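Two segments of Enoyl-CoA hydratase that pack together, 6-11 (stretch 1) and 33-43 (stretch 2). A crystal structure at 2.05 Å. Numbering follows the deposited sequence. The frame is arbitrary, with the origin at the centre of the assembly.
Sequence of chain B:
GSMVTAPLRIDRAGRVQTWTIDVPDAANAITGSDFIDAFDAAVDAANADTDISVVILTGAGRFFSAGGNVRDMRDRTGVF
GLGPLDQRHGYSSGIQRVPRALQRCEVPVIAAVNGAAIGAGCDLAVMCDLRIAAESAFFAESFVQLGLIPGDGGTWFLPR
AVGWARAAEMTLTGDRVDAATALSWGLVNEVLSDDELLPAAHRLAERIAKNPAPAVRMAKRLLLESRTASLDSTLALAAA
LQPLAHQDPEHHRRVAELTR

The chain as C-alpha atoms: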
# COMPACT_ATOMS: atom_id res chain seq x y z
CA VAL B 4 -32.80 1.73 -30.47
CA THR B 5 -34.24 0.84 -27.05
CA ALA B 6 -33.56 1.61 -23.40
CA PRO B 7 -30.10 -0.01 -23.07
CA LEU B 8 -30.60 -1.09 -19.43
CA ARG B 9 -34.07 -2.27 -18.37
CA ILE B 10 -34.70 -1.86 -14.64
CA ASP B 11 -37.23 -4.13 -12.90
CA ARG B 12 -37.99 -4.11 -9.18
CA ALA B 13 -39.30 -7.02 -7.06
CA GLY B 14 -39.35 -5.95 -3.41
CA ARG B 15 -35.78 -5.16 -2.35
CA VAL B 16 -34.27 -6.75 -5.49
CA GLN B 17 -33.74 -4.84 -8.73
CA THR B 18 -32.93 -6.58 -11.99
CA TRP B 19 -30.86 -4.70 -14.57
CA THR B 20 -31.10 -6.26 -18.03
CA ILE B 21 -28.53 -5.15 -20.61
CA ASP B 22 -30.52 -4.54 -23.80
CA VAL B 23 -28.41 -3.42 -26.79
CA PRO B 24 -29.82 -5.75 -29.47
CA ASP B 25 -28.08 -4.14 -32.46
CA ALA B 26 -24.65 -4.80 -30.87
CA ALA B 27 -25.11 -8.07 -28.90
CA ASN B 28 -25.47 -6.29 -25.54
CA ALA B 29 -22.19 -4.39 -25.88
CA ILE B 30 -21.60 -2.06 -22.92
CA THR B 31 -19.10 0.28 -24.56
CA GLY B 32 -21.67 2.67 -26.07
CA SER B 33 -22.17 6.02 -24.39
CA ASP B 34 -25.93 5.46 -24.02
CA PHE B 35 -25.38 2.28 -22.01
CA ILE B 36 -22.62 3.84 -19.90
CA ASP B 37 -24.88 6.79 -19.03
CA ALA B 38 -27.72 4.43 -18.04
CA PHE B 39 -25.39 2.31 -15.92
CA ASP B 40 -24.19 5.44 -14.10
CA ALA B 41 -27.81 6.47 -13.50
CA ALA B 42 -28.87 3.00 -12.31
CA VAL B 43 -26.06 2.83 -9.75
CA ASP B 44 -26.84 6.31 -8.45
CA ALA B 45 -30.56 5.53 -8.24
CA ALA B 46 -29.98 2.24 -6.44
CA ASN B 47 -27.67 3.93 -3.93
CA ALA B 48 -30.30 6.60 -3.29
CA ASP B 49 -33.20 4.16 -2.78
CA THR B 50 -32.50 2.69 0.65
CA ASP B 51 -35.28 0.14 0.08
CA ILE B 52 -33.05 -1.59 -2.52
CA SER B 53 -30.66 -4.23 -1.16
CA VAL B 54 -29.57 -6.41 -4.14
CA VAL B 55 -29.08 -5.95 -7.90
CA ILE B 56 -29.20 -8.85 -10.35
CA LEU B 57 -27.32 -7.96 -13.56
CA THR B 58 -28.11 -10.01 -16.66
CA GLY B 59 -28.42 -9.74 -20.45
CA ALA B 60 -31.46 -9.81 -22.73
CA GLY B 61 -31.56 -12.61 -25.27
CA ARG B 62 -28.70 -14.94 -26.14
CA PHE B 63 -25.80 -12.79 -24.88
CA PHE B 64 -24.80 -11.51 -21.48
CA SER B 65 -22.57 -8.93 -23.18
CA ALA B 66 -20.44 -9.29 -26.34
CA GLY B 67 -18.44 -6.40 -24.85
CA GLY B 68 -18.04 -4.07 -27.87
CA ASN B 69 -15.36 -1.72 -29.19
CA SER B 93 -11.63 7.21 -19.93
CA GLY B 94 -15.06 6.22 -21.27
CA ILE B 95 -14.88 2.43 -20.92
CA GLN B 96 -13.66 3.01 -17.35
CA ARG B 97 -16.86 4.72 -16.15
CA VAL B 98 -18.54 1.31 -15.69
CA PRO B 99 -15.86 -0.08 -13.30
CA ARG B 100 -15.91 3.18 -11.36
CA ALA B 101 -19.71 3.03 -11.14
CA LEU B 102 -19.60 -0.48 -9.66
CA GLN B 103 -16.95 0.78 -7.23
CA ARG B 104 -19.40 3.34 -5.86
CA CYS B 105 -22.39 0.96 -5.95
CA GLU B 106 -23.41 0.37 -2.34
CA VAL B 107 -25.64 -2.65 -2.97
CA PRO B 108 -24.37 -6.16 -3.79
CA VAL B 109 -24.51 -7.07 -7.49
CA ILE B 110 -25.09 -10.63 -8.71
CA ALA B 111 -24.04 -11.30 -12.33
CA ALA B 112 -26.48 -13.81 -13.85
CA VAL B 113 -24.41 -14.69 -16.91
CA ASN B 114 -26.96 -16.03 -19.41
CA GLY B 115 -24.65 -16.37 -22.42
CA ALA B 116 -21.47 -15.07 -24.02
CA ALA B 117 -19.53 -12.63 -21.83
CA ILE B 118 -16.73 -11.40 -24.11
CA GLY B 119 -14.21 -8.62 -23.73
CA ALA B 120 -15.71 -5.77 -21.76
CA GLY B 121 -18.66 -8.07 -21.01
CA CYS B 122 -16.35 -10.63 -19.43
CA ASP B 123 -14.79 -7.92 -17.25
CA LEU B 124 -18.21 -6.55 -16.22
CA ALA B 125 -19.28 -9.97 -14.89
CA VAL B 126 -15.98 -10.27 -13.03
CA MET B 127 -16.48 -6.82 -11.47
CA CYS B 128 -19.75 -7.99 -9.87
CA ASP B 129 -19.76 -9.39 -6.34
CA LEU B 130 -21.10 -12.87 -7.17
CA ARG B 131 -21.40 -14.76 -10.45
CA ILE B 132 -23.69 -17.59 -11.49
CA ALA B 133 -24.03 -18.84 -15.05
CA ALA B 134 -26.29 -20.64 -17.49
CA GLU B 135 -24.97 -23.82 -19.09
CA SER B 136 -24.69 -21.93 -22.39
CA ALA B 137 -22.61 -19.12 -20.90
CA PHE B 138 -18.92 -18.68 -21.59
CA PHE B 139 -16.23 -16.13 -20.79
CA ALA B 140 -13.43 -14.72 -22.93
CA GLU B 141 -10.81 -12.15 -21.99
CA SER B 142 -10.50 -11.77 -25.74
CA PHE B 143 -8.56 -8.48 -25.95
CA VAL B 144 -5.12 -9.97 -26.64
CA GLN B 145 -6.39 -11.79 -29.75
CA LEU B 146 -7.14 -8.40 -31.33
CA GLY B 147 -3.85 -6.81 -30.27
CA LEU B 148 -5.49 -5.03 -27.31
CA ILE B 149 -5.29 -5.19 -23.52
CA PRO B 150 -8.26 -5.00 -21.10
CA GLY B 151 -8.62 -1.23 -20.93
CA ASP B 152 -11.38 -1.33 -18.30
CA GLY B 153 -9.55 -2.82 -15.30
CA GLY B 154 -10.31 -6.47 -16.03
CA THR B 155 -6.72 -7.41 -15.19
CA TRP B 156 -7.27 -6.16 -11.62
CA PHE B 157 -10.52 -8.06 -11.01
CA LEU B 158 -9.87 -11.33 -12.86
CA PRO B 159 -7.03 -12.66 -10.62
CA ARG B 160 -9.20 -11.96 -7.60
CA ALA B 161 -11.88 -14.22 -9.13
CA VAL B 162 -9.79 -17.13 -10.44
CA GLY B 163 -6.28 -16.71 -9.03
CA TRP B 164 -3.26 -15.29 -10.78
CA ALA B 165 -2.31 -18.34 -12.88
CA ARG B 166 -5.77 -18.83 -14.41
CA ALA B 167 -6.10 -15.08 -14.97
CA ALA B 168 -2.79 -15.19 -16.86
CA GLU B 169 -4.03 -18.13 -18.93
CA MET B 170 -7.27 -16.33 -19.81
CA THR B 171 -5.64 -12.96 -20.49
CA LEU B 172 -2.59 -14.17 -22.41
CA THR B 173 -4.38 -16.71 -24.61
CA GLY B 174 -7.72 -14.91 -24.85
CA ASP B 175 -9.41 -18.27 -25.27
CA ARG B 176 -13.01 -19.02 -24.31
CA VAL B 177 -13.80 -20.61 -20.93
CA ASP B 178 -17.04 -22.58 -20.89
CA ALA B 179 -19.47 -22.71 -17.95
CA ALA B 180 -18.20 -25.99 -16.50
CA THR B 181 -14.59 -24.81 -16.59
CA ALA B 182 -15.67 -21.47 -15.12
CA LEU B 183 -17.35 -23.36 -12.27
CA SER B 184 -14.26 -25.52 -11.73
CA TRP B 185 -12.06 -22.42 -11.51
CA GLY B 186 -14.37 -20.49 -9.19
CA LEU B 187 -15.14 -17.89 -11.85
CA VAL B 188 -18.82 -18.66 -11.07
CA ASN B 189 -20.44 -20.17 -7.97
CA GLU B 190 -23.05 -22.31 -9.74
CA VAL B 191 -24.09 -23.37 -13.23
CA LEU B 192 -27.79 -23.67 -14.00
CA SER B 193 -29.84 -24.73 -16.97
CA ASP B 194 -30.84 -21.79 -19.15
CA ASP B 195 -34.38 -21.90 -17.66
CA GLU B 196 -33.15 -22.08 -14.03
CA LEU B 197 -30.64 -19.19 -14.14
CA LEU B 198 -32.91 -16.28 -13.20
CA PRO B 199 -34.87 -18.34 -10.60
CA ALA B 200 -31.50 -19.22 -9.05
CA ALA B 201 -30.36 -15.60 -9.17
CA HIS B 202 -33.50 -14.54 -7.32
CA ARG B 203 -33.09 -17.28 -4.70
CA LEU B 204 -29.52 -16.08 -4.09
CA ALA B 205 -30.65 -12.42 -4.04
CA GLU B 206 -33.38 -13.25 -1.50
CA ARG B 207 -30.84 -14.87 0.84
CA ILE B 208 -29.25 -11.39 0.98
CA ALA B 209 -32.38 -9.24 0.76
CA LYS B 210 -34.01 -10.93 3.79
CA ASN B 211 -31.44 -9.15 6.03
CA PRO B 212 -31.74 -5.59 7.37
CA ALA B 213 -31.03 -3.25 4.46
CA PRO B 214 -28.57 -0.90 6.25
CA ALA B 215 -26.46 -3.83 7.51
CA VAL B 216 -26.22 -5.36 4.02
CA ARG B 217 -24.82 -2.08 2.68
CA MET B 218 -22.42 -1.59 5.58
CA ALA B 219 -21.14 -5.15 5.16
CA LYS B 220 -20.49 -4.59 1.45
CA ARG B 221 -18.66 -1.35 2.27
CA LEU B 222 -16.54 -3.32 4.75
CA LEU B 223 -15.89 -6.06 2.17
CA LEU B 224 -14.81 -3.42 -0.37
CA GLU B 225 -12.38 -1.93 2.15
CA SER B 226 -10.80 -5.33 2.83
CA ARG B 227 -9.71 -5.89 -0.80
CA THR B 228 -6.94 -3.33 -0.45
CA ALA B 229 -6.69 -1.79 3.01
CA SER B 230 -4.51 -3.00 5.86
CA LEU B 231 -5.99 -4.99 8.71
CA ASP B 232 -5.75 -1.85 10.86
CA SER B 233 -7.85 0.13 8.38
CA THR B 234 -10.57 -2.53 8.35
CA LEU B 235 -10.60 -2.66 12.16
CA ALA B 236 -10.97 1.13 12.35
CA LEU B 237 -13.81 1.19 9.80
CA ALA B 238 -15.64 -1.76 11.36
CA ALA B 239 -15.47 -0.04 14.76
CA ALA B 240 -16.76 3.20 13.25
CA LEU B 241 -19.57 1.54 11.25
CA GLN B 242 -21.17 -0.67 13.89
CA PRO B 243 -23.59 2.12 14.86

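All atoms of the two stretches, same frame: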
# COMPACT_ATOMS: atom_id res chain seq x y z
N ALA B 6 -34.21 1.33 -24.67
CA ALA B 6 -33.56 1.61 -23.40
C ALA B 6 -32.47 0.57 -23.19
O ALA B 6 -32.78 -0.62 -23.12
CB ALA B 6 -34.56 1.57 -22.25
N PRO B 7 -31.19 0.97 -23.11
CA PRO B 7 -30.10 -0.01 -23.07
C PRO B 7 -30.01 -0.81 -21.78
O PRO B 7 -29.31 -1.83 -21.77
CB PRO B 7 -28.85 0.84 -23.28
CG PRO B 7 -29.26 2.21 -22.82
CD PRO B 7 -30.69 2.35 -23.18
N LEU B 8 -30.66 -0.38 -20.71
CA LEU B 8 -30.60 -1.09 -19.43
C LEU B 8 -32.00 -1.07 -18.82
O LEU B 8 -32.42 -0.04 -18.27
CB LEU B 8 -29.57 -0.44 -18.51
CG LEU B 8 -29.20 -1.17 -17.22
CD1 LEU B 8 -28.55 -2.51 -17.54
CD2 LEU B 8 -28.27 -0.30 -16.36
N ARG B 9 -32.73 -2.18 -18.94
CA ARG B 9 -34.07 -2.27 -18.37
C ARG B 9 -33.98 -2.52 -16.87
O ARG B 9 -33.24 -3.40 -16.42
CB ARG B 9 -34.87 -3.41 -19.02
CG ARG B 9 -34.98 -3.33 -20.53
CD ARG B 9 -36.15 -4.16 -21.06
NE ARG B 9 -35.76 -5.52 -21.39
CZ ARG B 9 -35.97 -6.57 -20.61
NH1 ARG B 9 -36.57 -6.45 -19.44
NH2 ARG B 9 -35.57 -7.78 -21.02
N ILE B 10 -34.75 -1.76 -16.09
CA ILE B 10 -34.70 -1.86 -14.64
C ILE B 10 -36.05 -2.33 -14.13
O ILE B 10 -37.07 -1.67 -14.35
CB ILE B 10 -34.27 -0.53 -14.00
CG1 ILE B 10 -32.84 -0.21 -14.45
CG2 ILE B 10 -34.29 -0.66 -12.48
CD1 ILE B 10 -32.33 1.12 -13.99
N ASP B 11 -36.05 -3.51 -13.50
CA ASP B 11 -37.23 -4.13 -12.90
C ASP B 11 -37.03 -4.19 -11.39
O ASP B 11 -35.91 -4.42 -10.93
CB ASP B 11 -37.43 -5.56 -13.41
CG ASP B 11 -37.67 -5.63 -14.90
OD1 ASP B 11 -38.34 -4.73 -15.44
OD2 ASP B 11 -37.17 -6.58 -15.53
N SER B 33 -21.96 4.97 -25.38
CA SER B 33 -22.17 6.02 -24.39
C SER B 33 -23.58 6.01 -23.81
O SER B 33 -23.77 6.41 -22.65
CB SER B 33 -21.87 7.38 -25.00
OG SER B 33 -22.81 7.65 -26.01
N ASP B 34 -24.58 5.58 -24.58
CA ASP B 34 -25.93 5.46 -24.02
C ASP B 34 -25.97 4.45 -22.88
O ASP B 34 -26.54 4.72 -21.82
CB ASP B 34 -26.93 5.06 -25.10
CG ASP B 34 -27.30 6.21 -25.99
OD1 ASP B 34 -27.15 7.37 -25.54
OD2 ASP B 34 -27.73 5.96 -27.13
N PHE B 35 -25.38 3.27 -23.08
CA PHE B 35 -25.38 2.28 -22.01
C PHE B 35 -24.62 2.79 -20.79
O PHE B 35 -25.08 2.63 -19.65
CB PHE B 35 -24.78 0.96 -22.47
CG PHE B 35 -24.72 -0.05 -21.36
CD1 PHE B 35 -23.63 -0.11 -20.51
CD2 PHE B 35 -25.80 -0.90 -21.13
CE1 PHE B 35 -23.61 -1.01 -19.46
CE2 PHE B 35 -25.77 -1.81 -20.08
CZ PHE B 35 -24.67 -1.86 -19.25
N ILE B 36 -23.44 3.37 -21.01
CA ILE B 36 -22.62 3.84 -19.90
C ILE B 36 -23.39 4.85 -19.07
O ILE B 36 -23.43 4.76 -17.83
CB ILE B 36 -21.28 4.40 -20.42
CG1 ILE B 36 -20.50 3.28 -21.13
CG2 ILE B 36 -20.47 4.98 -19.27
CD1 ILE B 36 -19.23 3.74 -21.86
N ASP B 37 -24.06 5.80 -19.73
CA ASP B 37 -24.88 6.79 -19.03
C ASP B 37 -25.98 6.13 -18.20
O ASP B 37 -26.24 6.53 -17.06
CB ASP B 37 -25.49 7.77 -20.03
CG ASP B 37 -24.47 8.70 -20.65
OD1 ASP B 37 -23.37 8.86 -20.08
OD2 ASP B 37 -24.78 9.29 -21.71
N ALA B 38 -26.65 5.12 -18.77
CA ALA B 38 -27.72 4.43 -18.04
C ALA B 38 -27.18 3.64 -16.85
O ALA B 38 -27.83 3.56 -15.81
CB ALA B 38 -28.46 3.49 -18.99
N PHE B 39 -25.99 3.05 -17.01
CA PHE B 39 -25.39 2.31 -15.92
C PHE B 39 -25.01 3.25 -14.78
O PHE B 39 -25.29 2.95 -13.61
CB PHE B 39 -24.18 1.53 -16.44
CG PHE B 39 -23.69 0.45 -15.50
CD1 PHE B 39 -24.31 -0.79 -15.46
CD2 PHE B 39 -22.60 0.68 -14.68
CE1 PHE B 39 -23.87 -1.78 -14.60
CE2 PHE B 39 -22.15 -0.31 -13.81
CZ PHE B 39 -22.78 -1.54 -13.77
N ASP B 40 -24.40 4.39 -15.10
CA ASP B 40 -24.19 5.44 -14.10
C ASP B 40 -25.48 5.77 -13.37
O ASP B 40 -25.52 5.77 -12.13
CB ASP B 40 -23.62 6.70 -14.76
CG ASP B 40 -22.11 6.74 -14.74
OD1 ASP B 40 -21.48 6.12 -13.85
OD2 ASP B 40 -21.53 7.40 -15.63
N ALA B 41 -26.55 6.06 -14.12
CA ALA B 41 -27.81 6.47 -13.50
C ALA B 41 -28.38 5.37 -12.62
O ALA B 41 -28.89 5.64 -11.52
CB ALA B 41 -28.81 6.89 -14.57
N ALA B 42 -28.32 4.11 -13.08
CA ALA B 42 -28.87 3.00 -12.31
C ALA B 42 -28.15 2.83 -10.98
O ALA B 42 -28.78 2.59 -9.95
CB ALA B 42 -28.81 1.71 -13.13
N VAL B 43 -26.82 2.92 -11.00
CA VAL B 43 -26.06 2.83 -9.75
C VAL B 43 -26.45 3.96 -8.81
O VAL B 43 -26.71 3.74 -7.62
CB VAL B 43 -24.54 2.83 -10.04
CG1 VAL B 43 -23.75 3.05 -8.73
CG2 VAL B 43 -24.14 1.51 -10.66

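The packing of residues 6-11 against residues 33-43 in this enoyl-CoA hydratase is a small, predominantly apolar contact of a strand and the loop residue before it with a helix, with no hydrogen bond or salt bridge between the two segments. It illustrates a general principle: when a strand lies alongside a helix, alternation on one element is matched to helical periodicity on the other. Here the two run in nearly the same direction, with 24° between their axes and a closest approach of 9.3 Å, and the contact buries 327 Å² summed over both sides.

On the strand, Leu8 and Ile10 direct their CA-to-CB bonds toward the helix, whereas Arg9 and Asp11 make no contact with it. On the helix, Asp34, Ala38 and Ala42 have CA-to-CB bonds directed toward the other segment, each four residues from the next and so about one turn apart. The backbone hydrogen bonds from Ala38 N to Asp34 O (3.1 Å) and from Ala42 N to Ala38 O (2.8 Å) link these same positions along the helix. The carbonyls of Asp34 and Ala38 are thus hydrogen-bonded within the helix.

Leu8 is the centre of the contact, touching four helix residues. The CA atoms of Leu8 and Ala38 are 6.4 Å apart, and Leu8 CB lies 4.1 Å from Ala38 CB. The two methyls of Leu8 diverge: CD1 lies 3.8 Å from Phe35 CE2, while CD2 lies 3.8 Å from Ala42 CB and 4.1 Å from Phe39 CD1. The t rotamer at chi1 and p at chi2 accompany this spread. The partners of Leu8 thus range from Phe35 to Ala42, with Phe35 bringing its ring to CD1.

Pro7 closes one end. Its ring packs over the first turn, with CG 3.8 Å from Asp34 O and 4.1 Å from Ala38 CB, and its CB is 4.1 Å from Phe35 CD2. Phe35 leaves the helix sideways, yet the end of its side chain comes nearer the other segment; Pro7 O sits at the edge of the ring, near its plane, 3.7 Å from Phe35 CD2. This is a van der Waals approach of a carbonyl to an aromatic edge.

At the other end the contact thins. Ile10 contributes much less buried area than Leu8 and has a single partner in the helix, its CD1 resting 3.7 Å from Ala42 CB. Ala42 therefore receives methyls from both Leu8 and Ile10, joining successive inward-facing strand positions through one small residue.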